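Local coordinates for protein dicer Related Helicase (Caenorhabditis elegans, PDB 6M6Q) that probably hydrolyses ATP as an RNA helicase of the RIG-I-like receptor subfamily that binds single- and double-stranded RNA, this chain being its all-helical N-terminal domain, at residues T4-E9 and Y144-Y149; F123-L128 and F182-L187; G224-S229 and T265-L270; F52-S57 and D138-N143. All blocks are in the same frame, centred on the assembly; numbering follows the deposited sequence.

Contact 1. Residues T4-E9 and Y144-Y149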
loop_
_atom_site.group_PDB
_atom_site.type_symbol
_atom_site.label_atom_id
_atom_site.label_comp_id
_atom_site.label_asym_id
_atom_site.label_seq_id
_atom_site.Cartn_x
_atom_site.Cartn_y
_atom_site.Cartn_z
ATOM N N THR B 4 27.458 21.981 -23.493
ATOM C CA THR B 4 26.866 22.453 -22.205
ATOM C C THR B 4 25.396 22.000 -22.121
ATOM O O THR B 4 24.600 22.345 -23.029
ATOM C CB THR B 4 27.011 23.977 -22.033
ATOM O OG1 THR B 4 26.486 24.618 -23.194
ATOM C CG2 THR B 4 28.443 24.418 -21.815
ATOM N N ALA B 5 25.057 21.259 -21.061
ATOM C CA ALA B 5 23.734 20.625 -20.832
ATOM C C ALA B 5 22.657 21.703 -20.629
ATOM O O ALA B 5 22.854 22.588 -19.767
ATOM C CB ALA B 5 23.811 19.695 -19.642
ATOM N N ILE B 6 21.536 21.582 -21.342
ATOM C CA ILE B 6 20.317 22.427 -21.164
ATOM C C ILE B 6 19.713 22.159 -19.775
ATOM O O ILE B 6 19.445 20.992 -19.459
ATOM C CB ILE B 6 19.310 22.152 -22.292
ATOM C CG1 ILE B 6 19.896 22.510 -23.660
ATOM C CG2 ILE B 6 17.994 22.873 -22.027
ATOM C CD1 ILE B 6 19.251 21.777 -24.824
ATOM N N ARG B 7 19.566 23.204 -18.962
ATOM C CA ARG B 7 18.969 23.124 -17.608
ATOM C C ARG B 7 17.450 22.994 -17.745
ATOM O O ARG B 7 16.892 23.546 -18.715
ATOM C CB ARG B 7 19.369 24.352 -16.785
ATOM C CG ARG B 7 20.789 24.287 -16.235
ATOM C CD ARG B 7 21.410 25.657 -15.962
ATOM N NE ARG B 7 20.491 26.632 -15.363
ATOM C CZ ARG B 7 20.154 27.809 -15.911
ATOM N NH1 ARG B 7 20.637 28.163 -17.094
ATOM N NH2 ARG B 7 19.315 28.616 -15.285
ATOM N N LEU B 8 16.810 22.283 -16.816
ATOM C CA LEU B 8 15.335 22.067 -16.805
ATOM C C LEU B 8 14.624 23.430 -16.804
ATOM O O LEU B 8 13.758 23.631 -17.664
ATOM C CB LEU B 8 14.938 21.245 -15.572
ATOM C CG LEU B 8 13.560 20.574 -15.630
ATOM C CD1 LEU B 8 13.573 19.270 -14.873
ATOM C CD2 LEU B 8 12.459 21.473 -15.078
ATOM N N GLU B 9 15.023 24.340 -15.905
ATOM C CA GLU B 9 14.314 25.629 -15.669
ATOM C C GLU B 9 14.319 26.469 -16.959
ATOM O O GLU B 9 13.398 27.305 -17.102
ATOM C CB GLU B 9 14.917 26.384 -14.482
ATOM C CG GLU B 9 16.411 26.614 -14.581
ATOM C CD GLU B 9 17.081 26.854 -13.238
ATOM O OE1 GLU B 9 16.709 27.839 -12.552
ATOM O OE2 GLU B 9 17.951 26.039 -12.862
ATOM N N TYR B 144 18.173 12.295 -19.082
ATOM C CA TYR B 144 18.303 10.957 -19.726
ATOM C C TYR B 144 17.727 11.017 -21.148
ATOM O O TYR B 144 18.431 10.671 -22.091
ATOM C CB TYR B 144 17.631 9.847 -18.897
ATOM C CG TYR B 144 17.488 8.536 -19.639
ATOM C CD1 TYR B 144 18.593 7.739 -19.917
ATOM C CD2 TYR B 144 16.253 8.111 -20.113
ATOM C CE1 TYR B 144 18.473 6.569 -20.651
ATOM C CE2 TYR B 144 16.113 6.931 -20.836
ATOM C CZ TYR B 144 17.233 6.169 -21.124
ATOM O OH TYR B 144 17.123 5.006 -21.832
ATOM N N ASP B 145 16.462 11.402 -21.274
ATOM C CA ASP B 145 15.703 11.394 -22.554
ATOM C C ASP B 145 14.595 12.454 -22.478
ATOM O O ASP B 145 13.662 12.302 -21.633
ATOM C CB ASP B 145 15.129 10.006 -22.853
ATOM C CG ASP B 145 14.500 9.872 -24.223
ATOM O OD1 ASP B 145 15.239 9.666 -25.180
ATOM O OD2 ASP B 145 13.285 9.937 -24.307
ATOM N N LYS B 146 14.695 13.479 -23.331
ATOM C CA LYS B 146 13.752 14.623 -23.402
ATOM C C LYS B 146 12.361 14.108 -23.799
ATOM O O LYS B 146 11.371 14.619 -23.248
ATOM C CB LYS B 146 14.257 15.656 -24.415
ATOM C CG LYS B 146 15.692 16.129 -24.209
ATOM C CD LYS B 146 15.786 17.378 -23.384
ATOM C CE LYS B 146 17.202 17.695 -22.956
ATOM N NZ LYS B 146 18.004 18.228 -24.081
ATOM N N GLU B 147 12.294 13.144 -24.731
ATOM C CA GLU B 147 11.016 12.598 -25.277
ATOM C C GLU B 147 10.252 11.900 -24.152
ATOM O O GLU B 147 9.046 12.110 -24.047
ATOM C CB GLU B 147 11.276 11.613 -26.422
ATOM C CG GLU B 147 10.047 11.318 -27.275
ATOM C CD GLU B 147 9.055 10.316 -26.708
ATOM O OE1 GLU B 147 7.903 10.314 -27.168
ATOM O OE2 GLU B 147 9.436 9.520 -25.849
ATOM N N LEU B 148 10.946 11.082 -23.360
ATOM C CA LEU B 148 10.362 10.327 -22.230
ATOM C C LEU B 148 9.901 11.325 -21.164
ATOM O O LEU B 148 8.749 11.191 -20.708
ATOM C CB LEU B 148 11.400 9.329 -21.699
ATOM C CG LEU B 148 10.908 8.276 -20.697
ATOM C CD1 LEU B 148 9.704 7.495 -21.222
ATOM C CD2 LEU B 148 12.039 7.321 -20.345
ATOM N N TYR B 149 10.710 12.354 -20.876
ATOM C CA TYR B 149 10.320 13.492 -19.992
ATOM C C TYR B 149 8.992 14.042 -20.479
ATOM O O TYR B 149 8.035 14.054 -19.704
ATOM C CB TYR B 149 11.396 14.579 -19.951
ATOM C CG TYR B 149 10.973 15.884 -19.317
ATOM C CD1 TYR B 149 10.634 16.977 -20.103
ATOM C CD2 TYR B 149 10.972 16.057 -17.940
ATOM C CE1 TYR B 149 10.262 18.192 -19.545
ATOM C CE2 TYR B 149 10.606 17.268 -17.364
ATOM C CZ TYR B 149 10.265 18.343 -18.173
ATOM O OH TYR B 149 9.919 19.540 -17.626
#
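Ile6 and Lys146 meet end against end, their side chains running at about a right angle, while Leu8 leans at a slant against the hydroxyl end of Tyr149. In the first pair the ethyl branch of Ile6 does the touching: CD1 lies 3.8 Å from Lys146 NZ. The lysine arrives by a bent path, with turns at chi2 (-93°) and chi4, and these carry its ammonium group across to the extended N-terminal arm. In the second pair Leu8 CD2 sits 4.1 Å from Tyr149 OH, and CD1 comes within 4.4 Å of the ring carbon Tyr149 CE2. The tyrosine CG stands anti to the backbone N (chi1 168°), which turns the ring out of helix 146-152 toward the arm. Lys146 O lies at the edge of that ring, in its plane, and Phe142 and His153 each meet it edge-to-face. The start of the helix is fixed separately by Asp145, the N-cap, whose OD2 accepts from Leu148 N, 2.8 Å away, and also from the amide of Asn225. On the arm, a long salt bridge of 3.6 Å joins Arg7 NE to Glu9 OE2. Across the contact itself the touches are apolar or between a methyl and a polar group, so these two segments meet by a modest van der Waals contact, 136 Å² buried in all, with no directional bond between them.

Contact 2. Residues F123-L128 and F182-L187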
loop_
_atom_site.group_PDB
_atom_site.type_symbol
_atom_site.label_atom_id
_atom_site.label_comp_id
_atom_site.label_asym_id
_atom_site.label_seq_id
_atom_site.Cartn_x
_atom_site.Cartn_y
_atom_site.Cartn_z
ATOM N N PHE B 123 14.008 2.324 -1.772
ATOM C CA PHE B 123 14.495 3.553 -2.451
ATOM C C PHE B 123 13.304 4.278 -3.090
ATOM O O PHE B 123 13.049 5.444 -2.733
ATOM C CB PHE B 123 15.568 3.216 -3.473
ATOM C CG PHE B 123 15.879 4.311 -4.455
ATOM C CD1 PHE B 123 16.573 5.439 -4.066
ATOM C CD2 PHE B 123 15.557 4.167 -5.786
ATOM C CE1 PHE B 123 16.953 6.393 -4.992
ATOM C CE2 PHE B 123 15.939 5.120 -6.715
ATOM C CZ PHE B 123 16.625 6.241 -6.313
ATOM N N LEU B 124 12.584 3.580 -3.973
ATOM C CA LEU B 124 11.504 4.144 -4.817
ATOM C C LEU B 124 10.389 4.723 -3.930
ATOM O O LEU B 124 9.936 5.828 -4.238
ATOM C CB LEU B 124 10.973 3.057 -5.765
ATOM C CG LEU B 124 11.926 2.638 -6.886
ATOM C CD1 LEU B 124 11.218 1.748 -7.907
ATOM C CD2 LEU B 124 12.522 3.850 -7.580
ATOM N N ASN B 125 9.984 4.028 -2.868
ATOM C CA ASN B 125 8.857 4.459 -1.994
ATOM C C ASN B 125 9.261 5.676 -1.144
ATOM O O ASN B 125 8.363 6.310 -0.615
ATOM C CB ASN B 125 8.367 3.347 -1.078
ATOM C CG ASN B 125 7.710 2.212 -1.829
ATOM O OD1 ASN B 125 7.243 2.380 -2.961
ATOM N ND2 ASN B 125 7.661 1.054 -1.202
ATOM N N THR B 126 10.557 5.925 -0.962
ATOM C CA THR B 126 11.093 7.077 -0.202
ATOM C C THR B 126 11.139 8.322 -1.107
ATOM O O THR B 126 10.647 9.379 -0.670
ATOM C CB THR B 126 12.468 6.755 0.405
ATOM O OG1 THR B 126 12.358 5.603 1.237
ATOM C CG2 THR B 126 13.014 7.881 1.246
ATOM N N VAL B 127 11.681 8.193 -2.324
ATOM C CA VAL B 127 12.025 9.336 -3.218
ATOM C C VAL B 127 10.810 9.754 -4.065
ATOM O O VAL B 127 10.729 10.902 -4.387
ATOM C CB VAL B 127 13.233 9.028 -4.120
ATOM C CG1 VAL B 127 14.449 8.669 -3.324
ATOM C CG2 VAL B 127 12.926 7.949 -5.128
ATOM N N LEU B 128 9.958 8.830 -4.485
ATOM C CA LEU B 128 8.907 9.114 -5.505
ATOM C C LEU B 128 7.576 9.486 -4.823
ATOM O O LEU B 128 6.594 9.625 -5.520
ATOM C CB LEU B 128 8.732 7.889 -6.419
ATOM C CG LEU B 128 9.891 7.584 -7.374
ATOM C CD1 LEU B 128 9.456 6.585 -8.428
ATOM C CD2 LEU B 128 10.419 8.840 -8.053
ATOM N N PHE B 182 1.274 13.861 -4.061
ATOM C CA PHE B 182 2.539 13.072 -4.028
ATOM C C PHE B 182 2.322 11.748 -3.274
ATOM O O PHE B 182 3.214 10.901 -3.292
ATOM C CB PHE B 182 3.654 13.900 -3.386
ATOM C CG PHE B 182 3.864 15.250 -4.025
ATOM C CD1 PHE B 182 3.389 16.404 -3.424
ATOM C CD2 PHE B 182 4.499 15.359 -5.252
ATOM C CE1 PHE B 182 3.557 17.638 -4.031
ATOM C CE2 PHE B 182 4.655 16.589 -5.866
ATOM C CZ PHE B 182 4.187 17.729 -5.255
ATOM N N GLY B 183 1.196 11.623 -2.569
ATOM C CA GLY B 183 0.834 10.434 -1.778
ATOM C C GLY B 183 0.306 9.326 -2.657
ATOM O O GLY B 183 0.160 9.560 -3.863
ATOM N N TYR B 184 0.017 8.162 -2.060
ATOM C CA TYR B 184 -0.562 6.977 -2.734
ATOM C C TYR B 184 -1.901 7.373 -3.370
ATOM O O TYR B 184 -2.750 7.961 -2.675
ATOM C CB TYR B 184 -0.703 5.803 -1.749
ATOM C CG TYR B 184 0.487 4.876 -1.719
ATOM C CD1 TYR B 184 0.633 3.868 -2.663
ATOM C CD2 TYR B 184 1.496 5.032 -0.779
ATOM C CE1 TYR B 184 1.749 3.047 -2.678
ATOM C CE2 TYR B 184 2.616 4.213 -0.774
ATOM C CZ TYR B 184 2.739 3.210 -1.722
ATOM O OH TYR B 184 3.846 2.408 -1.733
ATOM N N GLN B 185 -2.095 7.023 -4.645
ATOM C CA GLN B 185 -3.372 7.238 -5.370
ATOM C C GLN B 185 -3.918 5.899 -5.852
ATOM O O GLN B 185 -3.139 4.927 -5.928
ATOM C CB GLN B 185 -3.173 8.203 -6.538
ATOM C CG GLN B 185 -2.629 9.567 -6.126
ATOM C CD GLN B 185 -3.589 10.335 -5.250
ATOM O OE1 GLN B 185 -4.811 10.228 -5.374
ATOM N NE2 GLN B 185 -3.037 11.109 -4.340
ATOM N N LYS B 186 -5.209 5.860 -6.168
ATOM C CA LYS B 186 -5.887 4.669 -6.730
ATOM C C LYS B 186 -5.004 4.064 -7.836
ATOM O O LYS B 186 -4.756 2.872 -7.797
ATOM C CB LYS B 186 -7.274 5.056 -7.243
ATOM C CG LYS B 186 -8.404 4.228 -6.665
ATOM C CD LYS B 186 -9.688 4.325 -7.440
ATOM C CE LYS B 186 -10.545 5.498 -7.032
ATOM N NZ LYS B 186 -11.667 5.700 -7.979
ATOM N N LEU B 187 -4.510 4.898 -8.743
ATOM C CA LEU B 187 -3.637 4.506 -9.881
ATOM C C LEU B 187 -2.490 3.599 -9.395
ATOM O O LEU B 187 -2.252 2.537 -10.038
ATOM C CB LEU B 187 -3.088 5.777 -10.545
ATOM C CG LEU B 187 -2.256 5.548 -11.797
ATOM C CD1 LEU B 187 -2.963 4.594 -12.756
ATOM C CD2 LEU B 187 -1.933 6.872 -12.481
HETATM O O HOH W 1 4.448 0.918 -3.528
#
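Asn125 and Tyr184 approach side chain to side chain where the end of the long helix 94-127 passes the loop that leads into helix 186-193, a helix-to-loop contact within the all-helical N-terminal domain. Asn125 OD1 is 3.6 Å from Tyr184 OH, too far for a direct bond, and the amide and ring planes are turned 60° apart. The asparagine CG is anti to the carbonyl carbon, beside the backbone N (chi1 -67°), which brings the amide group to the phenol's hydroxyl; OD1 is its nearest atom. A water may bridge the two: it donates to Asn125 OD1 at 3.2 Å, but its distance to Tyr184 OH is implausibly short, so that half of the link is doubtful. The other approach is of backbones, Leu128 O lying 4.2 Å from Phe182 O. Two carbonyl oxygens so placed gain nothing from each other, and Arg30 sits at both, with NH1 bonded to Leu128 O and more weakly to Phe182 O. Its NH2 reaches Gly183 O, also weakly, so the guanidinium ties the helix end to the loop. Further out, Phe129 stacks on the Tyr184 ring, and the Phe182 side chain packs on Pro26 and Leu134. Within the last turns of helix 94-127, Phe123 O accepts from both Thr126 N and Val127 N, each at 3.1 Å.

Contact 3. Residues G224-S229 and T265-L270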
loop_
_atom_site.group_PDB
_atom_site.type_symbol
_atom_site.label_atom_id
_atom_site.label_comp_id
_atom_site.label_asym_id
_atom_site.label_seq_id
_atom_site.Cartn_x
_atom_site.Cartn_y
_atom_site.Cartn_z
ATOM N N GLY B 224 11.155 2.439 -27.889
ATOM C CA GLY B 224 12.522 2.143 -27.423
ATOM C C GLY B 224 12.785 2.632 -26.004
ATOM O O GLY B 224 13.557 1.976 -25.313
ATOM N N ASN B 225 12.215 3.773 -25.592
ATOM C CA ASN B 225 12.490 4.357 -24.247
ATOM C C ASN B 225 11.458 3.839 -23.225
ATOM O O ASN B 225 11.512 4.273 -22.080
ATOM C CB ASN B 225 12.617 5.886 -24.284
ATOM C CG ASN B 225 11.483 6.613 -24.983
ATOM O OD1 ASN B 225 10.373 6.092 -25.115
ATOM N ND2 ASN B 225 11.747 7.844 -25.400
ATOM N N HIS B 226 10.583 2.912 -23.617
ATOM C CA HIS B 226 9.679 2.165 -22.697
ATOM C C HIS B 226 10.256 0.771 -22.434
ATOM O O HIS B 226 9.476 -0.139 -22.048
ATOM C CB HIS B 226 8.274 2.091 -23.280
ATOM C CG HIS B 226 7.600 3.410 -23.378
ATOM N ND1 HIS B 226 6.294 3.519 -23.790
ATOM C CD2 HIS B 226 8.002 4.657 -23.042
ATOM C CE1 HIS B 226 5.930 4.781 -23.765
ATOM N NE2 HIS B 226 6.960 5.502 -23.304
ATOM N N GLN B 227 11.546 0.597 -22.723
ATOM C CA GLN B 227 12.293 -0.678 -22.592
ATOM C C GLN B 227 13.413 -0.448 -21.598
ATOM O O GLN B 227 13.982 0.664 -21.603
ATOM C CB GLN B 227 12.922 -1.113 -23.916
ATOM C CG GLN B 227 12.012 -0.989 -25.117
ATOM C CD GLN B 227 10.922 -2.013 -25.067
ATOM O OE1 GLN B 227 11.162 -3.177 -24.735
ATOM N NE2 GLN B 227 9.703 -1.573 -25.348
ATOM N N LEU B 228 13.698 -1.438 -20.755
ATOM C CA LEU B 228 14.750 -1.329 -19.721
ATOM C C LEU B 228 16.077 -1.662 -20.382
ATOM O O LEU B 228 16.077 -2.464 -21.329
ATOM C CB LEU B 228 14.434 -2.261 -18.548
ATOM C CG LEU B 228 13.042 -2.098 -17.918
ATOM C CD1 LEU B 228 12.801 -3.169 -16.858
ATOM C CD2 LEU B 228 12.854 -0.697 -17.318
ATOM N N SER B 229 17.138 -0.983 -19.957
ATOM C CA SER B 229 18.501 -1.056 -20.530
ATOM C C SER B 229 19.358 -2.066 -19.756
ATOM O O SER B 229 20.337 -2.551 -20.357
ATOM C CB SER B 229 19.155 0.299 -20.545
ATOM O OG SER B 229 18.360 1.247 -21.232
ATOM N N THR B 265 3.365 -4.121 -17.355
ATOM C CA THR B 265 2.010 -3.883 -16.790
ATOM C C THR B 265 1.810 -2.369 -16.615
ATOM O O THR B 265 0.769 -1.852 -17.053
ATOM C CB THR B 265 1.792 -4.620 -15.460
ATOM O OG1 THR B 265 2.062 -6.015 -15.615
ATOM C CG2 THR B 265 0.380 -4.456 -14.934
ATOM N N LEU B 266 2.794 -1.678 -16.040
ATOM C CA LEU B 266 2.711 -0.221 -15.772
ATOM C C LEU B 266 2.691 0.546 -17.100
ATOM O O LEU B 266 1.928 1.556 -17.193
ATOM C CB LEU B 266 3.888 0.207 -14.888
ATOM C CG LEU B 266 3.903 -0.407 -13.488
ATOM C CD1 LEU B 266 4.962 0.246 -12.630
ATOM C CD2 LEU B 266 2.540 -0.311 -12.822
ATOM N N THR B 267 3.431 0.061 -18.102
ATOM C CA THR B 267 3.575 0.728 -19.413
ATOM C C THR B 267 2.243 0.675 -20.158
ATOM O O THR B 267 1.976 1.621 -20.899
ATOM C CB THR B 267 4.745 0.138 -20.200
ATOM O OG1 THR B 267 5.908 0.343 -19.402
ATOM C CG2 THR B 267 4.953 0.782 -21.550
ATOM N N MET B 268 1.393 -0.314 -19.868
ATOM C CA MET B 268 0.013 -0.403 -20.437
ATOM C C MET B 268 -0.849 0.750 -19.906
ATOM O O MET B 268 -1.506 1.412 -20.722
ATOM C CB MET B 268 -0.678 -1.723 -20.097
ATOM C CG MET B 268 -0.209 -2.873 -20.914
ATOM S SD MET B 268 -1.113 -4.354 -20.471
ATOM C CE MET B 268 -2.470 -4.281 -21.628
ATOM N N PHE B 269 -0.864 0.981 -18.595
ATOM C CA PHE B 269 -1.629 2.082 -17.951
ATOM C C PHE B 269 -1.050 3.434 -18.378
ATOM O O PHE B 269 -1.831 4.360 -18.559
ATOM C CB PHE B 269 -1.637 1.917 -16.431
ATOM C CG PHE B 269 -2.569 0.836 -15.959
ATOM C CD1 PHE B 269 -2.144 -0.481 -15.894
ATOM C CD2 PHE B 269 -3.892 1.124 -15.652
ATOM C CE1 PHE B 269 -3.008 -1.486 -15.491
ATOM C CE2 PHE B 269 -4.759 0.117 -15.265
ATOM C CZ PHE B 269 -4.315 -1.186 -15.175
ATOM N N LEU B 270 0.269 3.503 -18.591
ATOM C CA LEU B 270 0.972 4.707 -19.098
ATOM C C LEU B 270 0.443 5.032 -20.490
ATOM O O LEU B 270 0.127 6.185 -20.729
ATOM C CB LEU B 270 2.485 4.451 -19.119
ATOM C CG LEU B 270 3.391 5.661 -19.363
ATOM C CD1 LEU B 270 3.476 6.524 -18.132
ATOM C CD2 LEU B 270 4.792 5.238 -19.761
#
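His226 and Thr267 mark the closest backbone approach, their CA atoms 7.1 Å apart, where the irregular connection between helix 210-221 and helix 231-236 passes helix 262-271 in the interior of this all-helical domain. The loop segment 224-229 holds no regular structure, whereas 265-270 is helical throughout and turns Thr267 and Leu270, one turn apart, toward the imidazole. Leu270 CD2 lies over one face of that ring, offset toward the rim and 4.2 Å from His226 NE2. Thr267 CG2 approaches obliquely on the ND1 side, 3.8 Å from His226 ND1. The methyl is presented because Thr267 OG1 is turned beside the backbone N (chi1 -60°) and bonded to His263 O within its own helix. ND1 in turn donates to Glu219 O, so the buried ring is tied to helix 210-221 while the methyls of Leu270 and Thr267 in helix 262-271 pack against it. Replacing His226 by alanine would remove the imidazole, which would probably cost Glu219 O the ND1 bond and leave a gap beside Leu270 CD2 and Thr267 CG2. Leu270 CD2 is almost equidistant from two ring atoms, with His226 CE1 also at 4.2 Å.

Contact 4. Residues F52-S57 and D138-N143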
loop_
_atom_site.group_PDB
_atom_site.type_symbol
_atom_site.label_atom_id
_atom_site.label_comp_id
_atom_site.label_asym_id
_atom_site.label_seq_id
_atom_site.Cartn_x
_atom_site.Cartn_y
_atom_site.Cartn_z
ATOM N N PHE B 52 22.074 7.599 -7.907
ATOM C CA PHE B 52 21.462 7.271 -6.597
ATOM C C PHE B 52 21.896 8.332 -5.568
ATOM O O PHE B 52 21.101 8.677 -4.665
ATOM C CB PHE B 52 21.845 5.850 -6.141
ATOM C CG PHE B 52 21.099 4.708 -6.801
ATOM C CD1 PHE B 52 19.826 4.340 -6.380
ATOM C CD2 PHE B 52 21.697 3.954 -7.799
ATOM C CE1 PHE B 52 19.163 3.279 -6.981
ATOM C CE2 PHE B 52 21.031 2.893 -8.392
ATOM C CZ PHE B 52 19.766 2.565 -7.990
ATOM N N LYS B 53 23.118 8.855 -5.709
ATOM C CA LYS B 53 23.746 9.755 -4.701
ATOM C C LYS B 53 22.956 11.070 -4.604
ATOM O O LYS B 53 22.966 11.671 -3.518
ATOM C CB LYS B 53 25.213 10.021 -5.034
ATOM C CG LYS B 53 26.092 10.284 -3.822
ATOM C CD LYS B 53 27.459 10.815 -4.165
ATOM C CE LYS B 53 28.350 10.946 -2.949
ATOM N NZ LYS B 53 27.773 11.877 -1.949
ATOM N N LEU B 54 22.277 11.481 -5.685
ATOM C CA LEU B 54 21.477 12.740 -5.740
ATOM C C LEU B 54 20.294 12.670 -4.753
ATOM O O LEU B 54 19.596 13.693 -4.627
ATOM C CB LEU B 54 20.956 12.971 -7.166
ATOM C CG LEU B 54 22.008 13.208 -8.245
ATOM C CD1 LEU B 54 21.463 12.829 -9.625
ATOM C CD2 LEU B 54 22.483 14.654 -8.234
ATOM N N PHE B 55 20.050 11.515 -4.112
ATOM C CA PHE B 55 18.864 11.280 -3.239
ATOM C C PHE B 55 19.301 11.094 -1.776
ATOM O O PHE B 55 18.434 10.797 -0.925
ATOM C CB PHE B 55 18.058 10.081 -3.753
ATOM C CG PHE B 55 17.546 10.228 -5.165
ATOM C CD1 PHE B 55 18.304 9.803 -6.243
ATOM C CD2 PHE B 55 16.308 10.795 -5.417
ATOM C CE1 PHE B 55 17.845 9.960 -7.540
ATOM C CE2 PHE B 55 15.848 10.946 -6.715
ATOM C CZ PHE B 55 16.621 10.534 -7.773
ATOM N N GLU B 56 20.585 11.322 -1.478
ATOM C CA GLU B 56 21.180 11.011 -0.145
ATOM C C GLU B 56 20.533 11.879 0.958
ATOM O O GLU B 56 20.448 11.390 2.102
ATOM C CB GLU B 56 22.708 11.121 -0.183
ATOM C CG GLU B 56 23.238 12.521 -0.425
ATOM C CD GLU B 56 24.730 12.566 -0.746
ATOM O OE1 GLU B 56 25.183 13.578 -1.341
ATOM O OE2 GLU B 56 25.444 11.579 -0.414
ATOM N N SER B 57 20.022 13.068 0.618
ATOM C CA SER B 57 19.382 14.029 1.562
ATOM C C SER B 57 18.059 13.467 2.107
ATOM O O SER B 57 17.594 13.966 3.178
ATOM C CB SER B 57 19.166 15.351 0.906
ATOM O OG SER B 57 18.862 15.187 -0.473
ATOM N N ASP B 138 12.386 14.056 -11.631
ATOM C CA ASP B 138 11.899 14.749 -12.861
ATOM C C ASP B 138 13.119 15.169 -13.680
ATOM O O ASP B 138 13.189 14.805 -14.851
ATOM C CB ASP B 138 10.991 15.939 -12.515
ATOM C CG ASP B 138 10.069 16.405 -13.640
ATOM O OD1 ASP B 138 9.657 15.548 -14.455
ATOM O OD2 ASP B 138 9.748 17.632 -13.679
ATOM N N GLU B 139 14.083 15.824 -13.042
ATOM C CA GLU B 139 15.317 16.330 -13.696
ATOM C C GLU B 139 16.180 15.153 -14.179
ATOM O O GLU B 139 16.841 15.313 -15.214
ATOM C CB GLU B 139 16.106 17.249 -12.758
ATOM C CG GLU B 139 17.197 18.018 -13.488
ATOM C CD GLU B 139 17.989 19.004 -12.666
ATOM O OE1 GLU B 139 17.475 19.428 -11.607
ATOM O OE2 GLU B 139 19.126 19.354 -13.095
ATOM N N VAL B 140 16.195 14.022 -13.463
ATOM C CA VAL B 140 17.016 12.841 -13.873
ATOM C C VAL B 140 16.494 12.339 -15.225
ATOM O O VAL B 140 17.324 12.140 -16.155
ATOM C CB VAL B 140 17.021 11.724 -12.814
ATOM C CG1 VAL B 140 17.421 10.365 -13.408
ATOM C CG2 VAL B 140 17.924 12.081 -11.640
ATOM N N MET B 141 15.170 12.214 -15.349
ATOM C CA MET B 141 14.493 11.732 -16.573
ATOM C C MET B 141 14.743 12.717 -17.728
ATOM O O MET B 141 14.997 12.249 -18.868
ATOM C CB MET B 141 12.984 11.572 -16.333
ATOM C CG MET B 141 12.636 10.441 -15.369
ATOM S SD MET B 141 13.459 8.841 -15.764
ATOM C CE MET B 141 12.545 8.350 -17.221
ATOM N N PHE B 142 14.680 14.020 -17.446
ATOM C CA PHE B 142 14.890 15.114 -18.429
ATOM C C PHE B 142 16.283 14.981 -19.035
ATOM O O PHE B 142 16.411 15.119 -20.245
ATOM C CB PHE B 142 14.696 16.483 -17.767
ATOM C CG PHE B 142 14.957 17.668 -18.662
ATOM C CD1 PHE B 142 14.003 18.087 -19.571
ATOM C CD2 PHE B 142 16.149 18.372 -18.591
ATOM C CE1 PHE B 142 14.232 19.181 -20.386
ATOM C CE2 PHE B 142 16.385 19.446 -19.431
ATOM C CZ PHE B 142 15.425 19.855 -20.318
ATOM N N ASN B 143 17.289 14.736 -18.199
ATOM C CA ASN B 143 18.714 14.658 -18.612
ATOM C C ASN B 143 18.954 13.346 -19.373
ATOM O O ASN B 143 19.854 13.326 -20.237
ATOM C CB ASN B 143 19.660 14.782 -17.416
ATOM C CG ASN B 143 19.635 16.143 -16.747
ATOM O OD1 ASN B 143 19.010 17.083 -17.233
ATOM N ND2 ASN B 143 20.323 16.255 -15.629
#
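Leu54 and Phe55, neighbours in the 3-10 segment 52-57, converge on one methyl of Val140 in helix 131-144. Along the segment, Phe52 comes first and turns to the interior, where its ring meets Phe123 with planes about 60° apart and packs on Leu37 and Val41 of helix 33-42. Lys53 turns elsewhere and forms a salt bridge with Glu56, its NZ 2.8 Å from Glu56 OE2 on the syn side of the carboxylate, with OE1 held only weakly. Leu54 points at the helix, and its CD1 is 4.1 Å from Val140 CG2. Phe55 follows with the far end of its ring, CZ, 4.4 Å from the same Val140 CG2; the methyl reaches the ring at a slant. Phe123 meets this ring edge-to-face. Val140 offers that methyl because CG1 is anti to the backbone N (chi1 160°), leaving CG2 beside it and facing the segment. The bonds Phe55 N to Phe52 O, 3.1 Å, and Glu56 N to Lys53 O, 3.2 Å, have the three-residue spacing of a 3-10 turn and hold the backbone from which both side chains reach Val140. Val140 also touches Val39 and Tyr51. The 3-10 segment before helix 63-72 thus packs on helix 131-144 beside Phe123 of helix 94-127, in a strand-free domain consistent with the helical, CARD-related N-terminal region of this RIG-I-like helicase.

How the contacts relate
Contacts 1, 4 and 2 form a connected series in space: the centres of 1 and 4 are about 12 Å apart and those of 4 and 2 about 16 Å. Helices 94-127, 131-144 and 146-152, consecutive in the chain, carry one segment each of contacts 2, 4 and 1. In sequence, contact 4 is nested within the loop closed by contact 1, while contact 2 alternates with both. Contact 3 follows all of these along the chain, its centre about 19 Å from that of contact 1, and touches it through probable Asn225 hydrogen bonds to Asp145 and Glu147 as well as Leu148 packing on His226. Contacts between residues far apart in sequence thus lie side by side in this helical N-terminal region.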